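PDB 4W78: hydratase ChsH2 from Mycobacterium tuberculosis SUMu008, which forms with ChsH1 a MaoC-like enoyl-CoA hydratase, which probably adds water to an enoyl-CoA intermediate during cholesterol catabolism. Local coordinates for residues Ala6-Leu11 against Gly94-Val99; Pro17-Ser22 against Val82-Tyr87; Leu103-Val108 against Thr121-Met126. All coordinates share one frame; numbering follows the deposited sequence.

Contact 1 (Ala6-Leu11 against Gly94-Val99); sequences AVLPEL and GEVTAV
Leu8 N donates to Gly94 O at 3.0 Å, in a straight N-H...O line (179°) that meets the carbonyl from well above its plane. From here the Leu8 side chain can be followed outward. CB lies 3.8 Å from Gly94 O. Chi1 of -80° sets CG anti to the carbonyl carbon, and beyond it CD1 rests on the Gly94 carbonyl group, with CD1 3.9 Å from Gly94 C, and also reaches Glu95 N at 4.0 Å. Tyr62 and Trp66 of helix 52-67 cover the same leucine. Strand 7-14 runs antiparallel to strand 89-100 and is an outermost strand of the chain's five-stranded sheet; Val7 and Glu95 form a non-hydrogen-bonded pair whose side chains stand on the face opposite that of Leu8. One step further along, Val96 N bonds Ala6 O at 2.9 Å, in the plane of that carbonyl, while Glu95 CA adds a CA-H...O contact to the same oxygen. Ala6 CB packs on Val96 CG2 at 3.8 Å. At the Pro9 side a water takes over the link between the strands, donating to Leu8 O at 2.7 Å and accepting from Gly94 N.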
ATOM      1  N   ALA F   6     -30.160  22.565  -0.432  1.00 29.35           N
ATOM      2  CA  ALA F   6     -28.827  23.028  -0.808  1.00 29.17           C
ATOM      3  C   ALA F   6     -28.094  21.966  -1.615  1.00 27.39           C
ATOM      4  O   ALA F   6     -28.114  20.782  -1.274  1.00 27.35           O
ATOM      5  CB  ALA F   6     -28.016  23.424   0.422  1.00 29.43           C
ATOM      6  N   VAL F   7     -27.472  22.391  -2.704  1.00 27.64           N
ATOM      7  CA  VAL F   7     -26.841  21.454  -3.615  1.00 26.19           C
ATOM      8  C   VAL F   7     -25.333  21.459  -3.401  1.00 25.33           C
ATOM      9  O   VAL F   7     -24.714  22.513  -3.225  1.00 27.10           O
ATOM     10  CB  VAL F   7     -27.199  21.751  -5.092  1.00 31.50           C
ATOM     11  CG1 VAL F   7     -28.709  21.697  -5.294  1.00 34.74           C
ATOM     12  CG2 VAL F   7     -26.682  23.110  -5.515  1.00 34.85           C
ATOM     13  N   LEU F   8     -24.747  20.270  -3.380  1.00 23.53           N
ATOM     14  CA  LEU F   8     -23.306  20.164  -3.243  1.00 22.47           C
ATOM     15  C   LEU F   8     -22.696  20.203  -4.631  1.00 23.14           C
ATOM     16  O   LEU F   8     -23.331  19.783  -5.604  1.00 27.14           O
ATOM     17  CB  LEU F   8     -22.926  18.870  -2.508  1.00 20.04           C
ATOM     18  CG  LEU F   8     -23.043  18.867  -0.979  1.00 19.73           C
ATOM     19  CD1 LEU F   8     -24.486  18.933  -0.494  1.00 20.29           C
ATOM     20  CD2 LEU F   8     -22.375  17.622  -0.418  1.00 17.93           C
ATOM     21  N   PRO F   9     -21.479  20.755  -4.747  1.00 25.03           N
ATOM     22  CA  PRO F   9     -20.795  20.795  -6.038  1.00 26.24           C
ATOM     23  C   PRO F   9     -20.564  19.385  -6.531  1.00 26.13           C
ATOM     24  O   PRO F   9     -20.416  18.477  -5.722  1.00 25.70           O
ATOM     25  CB  PRO F   9     -19.460  21.466  -5.705  1.00 29.63           C
ATOM     26  CG  PRO F   9     -19.760  22.300  -4.486  1.00 34.52           C
ATOM     27  CD  PRO F   9     -20.709  21.441  -3.695  1.00 28.27           C
ATOM     28  N   GLU F  10     -20.564  19.212  -7.843  1.00 27.29           N
ATOM     29  CA  GLU F  10     -20.348  17.909  -8.452  1.00 27.85           C
ATOM     30  C   GLU F  10     -18.901  17.471  -8.235  1.00 25.96           C
ATOM     31  O   GLU F  10     -17.993  18.306  -8.209  1.00 28.66           O
ATOM     32  CB  GLU F  10     -20.660  18.032  -9.941  1.00 34.73           C
ATOM     33  CG  GLU F  10     -20.603  16.762 -10.739  1.00 33.27           C
ATOM     34  CD  GLU F  10     -21.274  16.914 -12.094  1.00 38.29           C
ATOM     35  OE1 GLU F  10     -20.557  16.958 -13.116  1.00 44.80           O
ATOM     36  OE2 GLU F  10     -22.522  16.990 -12.140  1.00 37.67           O
ATOM     37  N   LEU F  11     -18.686  16.171  -8.051  1.00 21.46           N
ATOM     38  CA  LEU F  11     -17.328  15.621  -8.045  1.00 22.09           C
ATOM     39  C   LEU F  11     -17.250  14.434  -9.001  1.00 21.81           C
ATOM     40  O   LEU F  11     -17.976  13.458  -8.836  1.00 22.05           O
ATOM     41  CB  LEU F  11     -16.915  15.180  -6.643  1.00 21.99           C
ATOM     42  CG  LEU F  11     -15.579  14.429  -6.563  1.00 21.93           C
ATOM     43  CD1 LEU F  11     -14.417  15.322  -6.977  1.00 25.81           C
ATOM     44  CD2 LEU F  11     -15.372  13.847  -5.168  1.00 23.46           C
ATOM     45  N   GLY F  94     -25.056  15.649  -4.571  1.00 22.20           N
ATOM     46  CA  GLY F  94     -25.525  15.653  -3.204  1.00 19.51           C
ATOM     47  C   GLY F  94     -26.509  16.771  -2.957  1.00 19.31           C
ATOM     48  O   GLY F  94     -26.452  17.812  -3.613  1.00 21.38           O
ATOM     49  N   GLU F  95     -27.394  16.562  -1.994  1.00 20.25           N
ATOM     50  CA  GLU F  95     -28.409  17.554  -1.648  1.00 24.33           C
ATOM     51  C   GLU F  95     -28.663  17.485  -0.149  1.00 20.97           C
ATOM     52  O   GLU F  95     -28.747  16.393   0.422  1.00 21.13           O
ATOM     53  CB  GLU F  95     -29.691  17.233  -2.426  1.00 27.66           C
ATOM     54  CG  GLU F  95     -30.932  17.982  -2.004  1.00 35.40           C
ATOM     55  CD  GLU F  95     -32.159  17.499  -2.755  1.00 38.95           C
ATOM     56  OE1 GLU F  95     -32.031  16.568  -3.581  1.00 43.44           O
ATOM     57  OE2 GLU F  95     -33.250  18.038  -2.513  1.00 45.69           O
ATOM     58  N   VAL F  96     -28.776  18.638   0.499  1.00 22.26           N
ATOM     59  CA  VAL F  96     -29.183  18.645   1.893  1.00 22.44           C
ATOM     60  C   VAL F  96     -30.662  18.260   1.973  1.00 24.23           C
ATOM     61  O   VAL F  96     -31.505  18.860   1.302  1.00 26.69           O
ATOM     62  CB  VAL F  96     -28.949  20.027   2.535  1.00 23.92           C
ATOM     63  CG1 VAL F  96     -29.556  20.084   3.925  1.00 24.64           C
ATOM     64  CG2 VAL F  96     -27.454  20.335   2.583  1.00 24.48           C
ATOM     65  N   THR F  97     -30.986  17.264   2.793  1.00 23.69           N
ATOM     66  CA  THR F  97     -32.378  16.826   2.896  1.00 25.99           C
ATOM     67  C   THR F  97     -33.004  17.122   4.249  1.00 27.33           C
ATOM     68  O   THR F  97     -34.224  17.036   4.408  1.00 29.97           O
ATOM     69  CB  THR F  97     -32.527  15.324   2.599  1.00 25.62           C
ATOM     70  OG1 THR F  97     -31.777  14.580   3.565  1.00 25.79           O
ATOM     71  CG2 THR F  97     -32.017  15.019   1.203  1.00 25.17           C
ATOM     72  N   ALA F  98     -32.181  17.475   5.230  1.00 25.99           N
ATOM     73  CA  ALA F  98     -32.694  17.782   6.556  1.00 27.40           C
ATOM     74  C   ALA F  98     -31.757  18.721   7.282  1.00 26.77           C
ATOM     75  O   ALA F  98     -30.538  18.594   7.186  1.00 24.86           O
ATOM     76  CB  ALA F  98     -32.884  16.496   7.363  1.00 27.38           C
ATOM     77  N   VAL F  99     -32.337  19.691   7.984  1.00 28.90           N
ATOM     78  CA  VAL F  99     -31.580  20.578   8.847  1.00 29.18           C
ATOM     79  C   VAL F  99     -32.354  20.754  10.147  1.00 33.72           C
ATOM     80  O   VAL F  99     -33.444  21.322  10.147  1.00 33.63           O
ATOM     81  CB  VAL F  99     -31.374  21.961   8.199  1.00 30.61           C
ATOM     82  CG1 VAL F  99     -30.675  22.889   9.169  1.00 34.05           C
ATOM     83  CG2 VAL F  99     -30.578  21.830   6.911  1.00 29.22           C
TER
HETATM   84  O   HOH W   1     -24.949  17.835  -6.573  1.00 23.63           O

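Contact 2 (Pro17-Ser22 against Val82-Tyr87); sequences PTFIVS and VPWYAY
The N-terminal part of helix 17-26 packs here against the loop that connects strands 72-80 and 89-100, in the hot-dog fold of MaoC-like hydratases. Pro17, in the helix's first turn, crosses Tyr87 at about a right angle: its CD lies 3.6 Å from Tyr87 CE1 and its CG 3.6 Å from Tyr87 OH. Pro17 CG also faces Ala86 CB, at a looser 4.3 Å. A turn further on, the CB of Ile20 is directed toward the loop, and its CD1 comes down on the loop backbone, 3.4 Å from Ala86 N and 4.0 Å from Ala86 CB. Just before it, Phe19 has CG anti to its backbone N (chi1 177°). Its CE2 touches Trp84 CH2 at 3.7 Å, the two ring planes inclined at 38° and the side chains crossing at about a right angle. Leu58 of helix 52-67 touches both rings. The polar ends of Trp84 and Tyr87 are turned to other partners: Trp84 NE1 donates to Asp88 O, and Tyr87 OH is hydrogen-bonded to Asp38 of the second subunit, another copy of this protein. The contact is thus made by van der Waals packing, largely of apolar groups, without a hydrogen bond between helix and loop, while polar bonds beyond it hold the indole and the phenol in place, the latter tying the loop to that second copy.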
ATOM      1  N   PRO F  17      -7.082   1.971 -12.736  1.00 12.32           N
ATOM      2  CA  PRO F  17      -6.629   0.901 -11.839  1.00 12.81           C
ATOM      3  C   PRO F  17      -5.784   1.406 -10.673  1.00 11.37           C
ATOM      4  O   PRO F  17      -5.918   0.872  -9.570  1.00 11.15           O
ATOM      5  CB  PRO F  17      -5.824  -0.010 -12.774  1.00 12.08           C
ATOM      6  CG  PRO F  17      -6.475   0.182 -14.099  1.00 13.60           C
ATOM      7  CD  PRO F  17      -6.848   1.635 -14.153  1.00 13.81           C
ATOM      8  N   THR F  18      -4.952   2.426 -10.886  1.00 11.96           N
ATOM      9  CA  THR F  18      -4.178   2.962  -9.764  1.00  9.56           C
ATOM     10  C   THR F  18      -5.073   3.457  -8.621  1.00 10.10           C
ATOM     11  O   THR F  18      -4.792   3.194  -7.452  1.00 10.37           O
ATOM     12  CB  THR F  18      -3.220   4.068 -10.227  1.00 12.76           C
ATOM     13  OG1 THR F  18      -2.286   3.499 -11.155  1.00 12.09           O
ATOM     14  CG2 THR F  18      -2.467   4.647  -9.056  1.00 13.54           C
ATOM     15  N   PHE F  19      -6.157   4.142  -8.968  1.00 10.87           N
ATOM     16  CA  PHE F  19      -7.106   4.597  -7.964  1.00  9.47           C
ATOM     17  C   PHE F  19      -7.721   3.416  -7.213  1.00  9.68           C
ATOM     18  O   PHE F  19      -7.732   3.396  -5.989  1.00  9.72           O
ATOM     19  CB  PHE F  19      -8.181   5.457  -8.625  1.00 11.48           C
ATOM     20  CG  PHE F  19      -9.241   5.927  -7.691  1.00 12.40           C
ATOM     21  CD1 PHE F  19      -8.999   6.998  -6.848  1.00 15.32           C
ATOM     22  CD2 PHE F  19     -10.482   5.295  -7.640  1.00 14.05           C
ATOM     23  CE1 PHE F  19      -9.965   7.443  -5.966  1.00 18.79           C
ATOM     24  CE2 PHE F  19     -11.462   5.744  -6.767  1.00 16.99           C
ATOM     25  CZ  PHE F  19     -11.204   6.813  -5.930  1.00 18.72           C
ATOM     26  N   ILE F  20      -8.205   2.426  -7.955  1.00 10.90           N
ATOM     27  CA  ILE F  20      -8.899   1.300  -7.343  1.00  9.74           C
ATOM     28  C   ILE F  20      -7.957   0.504  -6.448  1.00  9.35           C
ATOM     29  O   ILE F  20      -8.304   0.161  -5.313  1.00  9.62           O
ATOM     30  CB  ILE F  20      -9.506   0.404  -8.428  1.00  9.91           C
ATOM     31  CG1 ILE F  20     -10.529   1.206  -9.232  1.00 11.49           C
ATOM     32  CG2 ILE F  20     -10.123  -0.860  -7.795  1.00 11.96           C
ATOM     33  CD1 ILE F  20     -11.325   0.384 -10.253  1.00 14.01           C
ATOM     34  N   VAL F  21      -6.752   0.244  -6.940  1.00  9.70           N
ATOM     35  CA  VAL F  21      -5.782  -0.555  -6.170  1.00  9.25           C
ATOM     36  C   VAL F  21      -5.268   0.204  -4.953  1.00  9.24           C
ATOM     37  O   VAL F  21      -5.254  -0.325  -3.831  1.00  9.71           O
ATOM     38  CB  VAL F  21      -4.617  -1.003  -7.058  1.00  9.86           C
ATOM     39  CG1 VAL F  21      -3.537  -1.678  -6.239  1.00 10.38           C
ATOM     40  CG2 VAL F  21      -5.122  -1.935  -8.163  1.00 11.16           C
ATOM     41  N   SER F  22      -4.863   1.456  -5.161  1.00 10.51           N
ATOM     42  CA  SER F  22      -4.291   2.231  -4.063  1.00  9.04           C
ATOM     43  C   SER F  22      -5.302   2.492  -2.951  1.00  8.26           C
ATOM     44  O   SER F  22      -4.935   2.438  -1.781  1.00  8.54           O
ATOM     45  CB  SER F  22      -3.652   3.532  -4.567  1.00 10.75           C
ATOM     46  OG  SER F  22      -4.619   4.405  -5.114  1.00 12.03           O
ATOM     47  N   VAL F  82     -24.714  -0.582  -8.849  1.00 21.44           N
ATOM     48  CA  VAL F  82     -23.843  -1.193  -9.840  1.00 20.08           C
ATOM     49  C   VAL F  82     -22.397  -1.076  -9.375  1.00 20.06           C
ATOM     50  O   VAL F  82     -22.065  -0.194  -8.586  1.00 18.49           O
ATOM     51  CB  VAL F  82     -24.036  -0.546 -11.231  1.00 22.58           C
ATOM     52  CG1 VAL F  82     -25.481  -0.682 -11.680  1.00 26.68           C
ATOM     53  CG2 VAL F  82     -23.613   0.913 -11.211  1.00 23.55           C
ATOM     54  N   PRO F  83     -21.529  -1.981  -9.838  1.00 15.42           N
ATOM     55  CA  PRO F  83     -20.116  -1.908  -9.452  1.00 15.01           C
ATOM     56  C   PRO F  83     -19.409  -0.699 -10.061  1.00 15.51           C
ATOM     57  O   PRO F  83     -19.837  -0.172 -11.094  1.00 18.81           O
ATOM     58  CB  PRO F  83     -19.519  -3.217 -10.003  1.00 19.73           C
ATOM     59  CG  PRO F  83     -20.696  -4.094 -10.288  1.00 21.90           C
ATOM     60  CD  PRO F  83     -21.820  -3.165 -10.657  1.00 17.39           C
ATOM     61  N   TRP F  84     -18.351  -0.254  -9.394  1.00 14.64           N
ATOM     62  CA  TRP F  84     -17.466   0.751  -9.955  1.00 13.05           C
ATOM     63  C   TRP F  84     -16.226   0.020 -10.468  1.00 11.61           C
ATOM     64  O   TRP F  84     -15.299  -0.288  -9.706  1.00 11.86           O
ATOM     65  CB  TRP F  84     -17.110   1.810  -8.906  1.00 12.40           C
ATOM     66  CG  TRP F  84     -16.291   2.948  -9.428  1.00 13.24           C
ATOM     67  CD1 TRP F  84     -15.759   3.103 -10.694  1.00 13.97           C
ATOM     68  CD2 TRP F  84     -15.922   4.108  -8.700  1.00 14.31           C
ATOM     69  NE1 TRP F  84     -15.074   4.293 -10.775  1.00 15.39           N
ATOM     70  CE2 TRP F  84     -15.161   4.929  -9.559  1.00 13.02           C
ATOM     71  CE3 TRP F  84     -16.178   4.544  -7.399  1.00 16.03           C
ATOM     72  CZ2 TRP F  84     -14.649   6.161  -9.154  1.00 16.85           C
ATOM     73  CZ3 TRP F  84     -15.664   5.766  -6.999  1.00 16.33           C
ATOM     74  CH2 TRP F  84     -14.907   6.557  -7.873  1.00 17.21           C
ATOM     75  N   TYR F  85     -16.257  -0.288 -11.761  1.00 14.33           N
ATOM     76  CA  TYR F  85     -15.193  -1.021 -12.418  1.00 12.42           C
ATOM     77  C   TYR F  85     -14.091  -0.101 -12.908  1.00 14.45           C
ATOM     78  O   TYR F  85     -14.310   1.091 -13.117  1.00 15.29           O
ATOM     79  CB  TYR F  85     -15.760  -1.769 -13.617  1.00 14.33           C
ATOM     80  CG  TYR F  85     -16.596  -2.979 -13.290  1.00 16.07           C
ATOM     81  CD1 TYR F  85     -16.098  -3.994 -12.470  1.00 15.42           C
ATOM     82  CD2 TYR F  85     -17.871  -3.123 -13.812  1.00 18.05           C
ATOM     83  CE1 TYR F  85     -16.855  -5.116 -12.186  1.00 18.03           C
ATOM     84  CE2 TYR F  85     -18.635  -4.234 -13.528  1.00 19.17           C
ATOM     85  CZ  TYR F  85     -18.123  -5.231 -12.717  1.00 20.32           C
ATOM     86  OH  TYR F  85     -18.891  -6.346 -12.455  1.00 21.19           O
ATOM     87  N   ALA F  86     -12.903  -0.669 -13.103  1.00 13.81           N
ATOM     88  CA  ALA F  86     -11.807   0.078 -13.712  1.00 14.55           C
ATOM     89  C   ALA F  86     -12.286   0.778 -14.979  1.00 16.88           C
ATOM     90  O   ALA F  86     -13.022   0.195 -15.791  1.00 18.07           O
ATOM     91  CB  ALA F  86     -10.616  -0.840 -14.019  1.00 13.64           C
ATOM     92  N   TYR F  87     -11.877   2.043 -15.095  1.00 16.61           N
ATOM     93  CA  TYR F  87     -12.152   2.937 -16.227  1.00 18.14           C
ATOM     94  C   TYR F  87     -13.524   3.591 -16.229  1.00 18.40           C
ATOM     95  O   TYR F  87     -13.807   4.430 -17.090  1.00 21.52           O
ATOM     96  CB  TYR F  87     -11.857   2.281 -17.580  1.00 20.47           C
ATOM     97  CG  TYR F  87     -10.485   1.667 -17.623  1.00 18.41           C
ATOM     98  CD1 TYR F  87      -9.350   2.454 -17.495  1.00 17.45           C
ATOM     99  CD2 TYR F  87     -10.328   0.298 -17.775  1.00 19.98           C
ATOM    100  CE1 TYR F  87      -8.085   1.891 -17.533  1.00 18.30           C
ATOM    101  CE2 TYR F  87      -9.071  -0.281 -17.808  1.00 20.39           C
ATOM    102  CZ  TYR F  87      -7.955   0.520 -17.680  1.00 20.01           C
ATOM    103  OH  TYR F  87      -6.704  -0.046 -17.723  1.00 22.54           O
TER

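Contact 3 (Leu103-Val108 against Thr121-Met126); sequences LITVKV and TVELSM
Leu124 O takes the shortest bond of this pair, from Ile104 N at 2.7 Å, with the donor nearly in line with the carbonyl. The return bond, Leu124 N to Ile104 O, is longer at 3.0 Å. Val106 and Val122 repeat the reciprocal pattern, so four backbone bonds join these two segments of the antiparallel beta hairpin. On the side of the sheet that carries Ile104 and Leu124, the leucine CG sits between its backbone N and carbonyl carbon (chi1 68°), and CD2 touches Ile104 CB at 4.0 Å and Val106 CG2 at 3.8 Å. Ile104 CD1 reaches Met126, pressing on CE at 3.5 Å, closer than usual for two carbons, and on CB at 3.6 Å. On the opposite face, Thr105 CG2 meets Thr121 CG2 at 3.5 Å, and Thr105 lies alongside Glu123, both pointing the same way. Glu123 OE1 is hydrogen-bonded to Ser75 on strand 72-80. That strand flanks 116-125, just as strand 89-100 flanks 103-111, while helix 52-67 lies against the face of Val122 and Leu124: Val59 touches Val122, Ala67 touches Leu124 and Trp66 touches Met126.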
ATOM      1  N   LEU F 103     -27.673  19.959  13.223  1.00 44.01           N
ATOM      2  CA  LEU F 103     -27.518  18.621  12.653  1.00 38.62           C
ATOM      3  C   LEU F 103     -28.126  18.564  11.246  1.00 36.25           C
ATOM      4  O   LEU F 103     -29.303  18.841  11.055  1.00 38.11           O
ATOM      5  CB  LEU F 103     -28.195  17.606  13.570  1.00 41.24           C
ATOM      6  CG  LEU F 103     -28.167  16.138  13.163  1.00 39.59           C
ATOM      7  CD1 LEU F 103     -26.743  15.617  13.144  1.00 39.37           C
ATOM      8  CD2 LEU F 103     -29.030  15.334  14.129  1.00 42.76           C
ATOM      9  N   ILE F 104     -27.293  18.192  10.282  1.00 32.79           N
ATOM     10  CA  ILE F 104     -27.672  18.241   8.877  1.00 31.06           C
ATOM     11  C   ILE F 104     -27.655  16.835   8.318  1.00 26.90           C
ATOM     12  O   ILE F 104     -26.804  16.037   8.688  1.00 25.05           O
ATOM     13  CB  ILE F 104     -26.665  19.104   8.095  1.00 31.63           C
ATOM     14  CG1 ILE F 104     -26.737  20.546   8.589  1.00 38.40           C
ATOM     15  CG2 ILE F 104     -26.914  19.048   6.592  1.00 29.62           C
ATOM     16  CD1 ILE F 104     -25.423  21.248   8.609  1.00 44.31           C
ATOM     17  N   THR F 105     -28.599  16.543   7.438  1.00 26.39           N
ATOM     18  CA  THR F 105     -28.586  15.291   6.694  1.00 23.33           C
ATOM     19  C   THR F 105     -28.379  15.574   5.212  1.00 22.16           C
ATOM     20  O   THR F 105     -29.037  16.442   4.634  1.00 24.42           O
ATOM     21  CB  THR F 105     -29.884  14.494   6.902  1.00 24.57           C
ATOM     22  OG1 THR F 105     -30.073  14.269   8.303  1.00 30.76           O
ATOM     23  CG2 THR F 105     -29.791  13.146   6.194  1.00 25.47           C
ATOM     24  N   VAL F 106     -27.443  14.851   4.612  1.00 20.13           N
ATOM     25  CA  VAL F 106     -27.131  15.017   3.204  1.00 18.25           C
ATOM     26  C   VAL F 106     -27.312  13.693   2.481  1.00 16.59           C
ATOM     27  O   VAL F 106     -26.802  12.657   2.931  1.00 18.91           O
ATOM     28  CB  VAL F 106     -25.667  15.471   3.000  1.00 19.10           C
ATOM     29  CG1 VAL F 106     -25.337  15.556   1.520  1.00 19.37           C
ATOM     30  CG2 VAL F 106     -25.421  16.803   3.684  1.00 22.84           C
ATOM     31  N   LYS F 107     -28.035  13.721   1.364  1.00 17.39           N
ATOM     32  CA  LYS F 107     -28.140  12.555   0.485  1.00 17.87           C
ATOM     33  C   LYS F 107     -27.112  12.665  -0.623  1.00 19.25           C
ATOM     34  O   LYS F 107     -27.004  13.697  -1.278  1.00 21.07           O
ATOM     35  CB  LYS F 107     -29.547  12.439  -0.121  1.00 21.29           C
ATOM     36  CG  LYS F 107     -29.651  11.274  -1.107  1.00 24.79           C
ATOM     37  CD  LYS F 107     -31.025  11.170  -1.723  1.00 32.01           C
ATOM     38  CE  LYS F 107     -31.095   9.954  -2.636  1.00 33.53           C
ATOM     39  NZ  LYS F 107     -32.443   9.798  -3.236  1.00 39.39           N
ATOM     40  N   VAL F 108     -26.350  11.590  -0.823  1.00 16.53           N
ATOM     41  CA  VAL F 108     -25.301  11.567  -1.828  1.00 17.97           C
ATOM     42  C   VAL F 108     -25.578  10.425  -2.793  1.00 20.01           C
ATOM     43  O   VAL F 108     -25.960   9.332  -2.369  1.00 19.32           O
ATOM     44  CB  VAL F 108     -23.923  11.352  -1.152  1.00 17.77           C
ATOM     45  CG1 VAL F 108     -22.807  11.256  -2.187  1.00 20.90           C
ATOM     46  CG2 VAL F 108     -23.630  12.481  -0.176  1.00 20.27           C
ATOM     47  N   THR F 121     -26.545   8.278   2.850  1.00 15.32           N
ATOM     48  CA  THR F 121     -27.135   9.285   3.722  1.00 16.69           C
ATOM     49  C   THR F 121     -26.086   9.613   4.773  1.00 17.31           C
ATOM     50  O   THR F 121     -25.542   8.717   5.427  1.00 17.98           O
ATOM     51  CB  THR F 121     -28.425   8.767   4.392  1.00 23.38           C
ATOM     52  OG1 THR F 121     -29.391   8.428   3.390  1.00 31.48           O
ATOM     53  CG2 THR F 121     -29.011   9.832   5.280  1.00 23.35           C
ATOM     54  N   VAL F 122     -25.767  10.899   4.910  1.00 15.80           N
ATOM     55  CA  VAL F 122     -24.718  11.330   5.818  1.00 15.74           C
ATOM     56  C   VAL F 122     -25.302  12.319   6.821  1.00 17.39           C
ATOM     57  O   VAL F 122     -25.994  13.262   6.433  1.00 19.85           O
ATOM     58  CB  VAL F 122     -23.586  12.031   5.053  1.00 16.03           C
ATOM     59  CG1 VAL F 122     -22.455  12.453   5.992  1.00 15.69           C
ATOM     60  CG2 VAL F 122     -23.061  11.122   3.937  1.00 17.01           C
ATOM     61  N   GLU F 123     -25.037  12.093   8.101  1.00 17.33           N
ATOM     62  CA  GLU F 123     -25.459  13.026   9.143  1.00 19.62           C
ATOM     63  C   GLU F 123     -24.219  13.706   9.692  1.00 18.74           C
ATOM     64  O   GLU F 123     -23.214  13.063   9.951  1.00 16.97           O
ATOM     65  CB  GLU F 123     -26.202  12.298  10.256  1.00 21.39           C
ATOM     66  CG  GLU F 123     -27.538  11.728   9.817  1.00 31.05           C
ATOM     67  CD  GLU F 123     -28.264  11.045  10.955  1.00 37.95           C
ATOM     68  OE1 GLU F 123     -27.590  10.707  11.954  1.00 42.93           O
ATOM     69  OE2 GLU F 123     -29.496  10.852  10.860  1.00 41.98           O
ATOM     70  N   LEU F 124     -24.279  15.020   9.856  1.00 20.51           N
ATOM     71  CA  LEU F 124     -23.116  15.749  10.306  1.00 20.15           C
ATOM     72  C   LEU F 124     -23.584  16.989  11.026  1.00 23.30           C
ATOM     73  O   LEU F 124     -24.732  17.395  10.882  1.00 25.80           O
ATOM     74  CB  LEU F 124     -22.243  16.173   9.119  1.00 19.08           C
ATOM     75  CG  LEU F 124     -22.801  17.219   8.151  1.00 23.43           C
ATOM     76  CD1 LEU F 124     -21.662  17.993   7.496  1.00 27.52           C
ATOM     77  CD2 LEU F 124     -23.681  16.585   7.083  1.00 26.17           C
ATOM     78  N   SER F 125     -22.687  17.573  11.807  1.00 23.62           N
ATOM     79  CA  SER F 125     -22.927  18.893  12.365  1.00 26.93           C
ATOM     80  C   SER F 125     -21.960  19.836  11.675  1.00 27.12           C
ATOM     81  O   SER F 125     -20.833  19.459  11.349  1.00 24.76           O
ATOM     82  CB  SER F 125     -22.684  18.887  13.866  1.00 30.18           C
ATOM     83  OG  SER F 125     -21.302  18.769  14.127  1.00 32.54           O
ATOM     84  N   MET F 126     -22.403  21.061  11.428  1.00 30.59           N
ATOM     85  CA  MET F 126     -21.555  22.021  10.755  1.00 34.84           C
ATOM     86  C   MET F 126     -21.537  23.288  11.587  1.00 36.56           C
ATOM     87  O   MET F 126     -22.504  23.597  12.281  1.00 39.49           O
ATOM     88  CB  MET F 126     -22.073  22.310   9.345  1.00 40.53           C
ATOM     89  CG  MET F 126     -20.994  22.771   8.373  1.00 42.65           C
ATOM     90  SD  MET F 126     -21.646  23.186   6.742  1.00 62.03           S
ATOM     91  CE  MET F 126     -22.772  21.837   6.479  1.00 37.39           C
TER

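Contacts 1 and 3 belong to one sheet: strands 89-100 and 103-111 are neighbours in it, and Thr97 N and Ala98 O probably hydrogen-bond Thr105 O and Thr105 N between them, where Thr97 and Ala98 form a classic beta bulge opposite Thr105. Both contacts 1 and 3 have a buried face turned to helix 52-67 and a more exposed one; contact 3 lies inside the sheet and buries about twice the area of contact 1 at its edge. Contact 2 lies on the opposite side of the chain's centre, its centre about 25 Å from that of contact 1. There side chains replace backbone bonds, and other subunits adjoin it, whereas contacts 1 and 3 touch none.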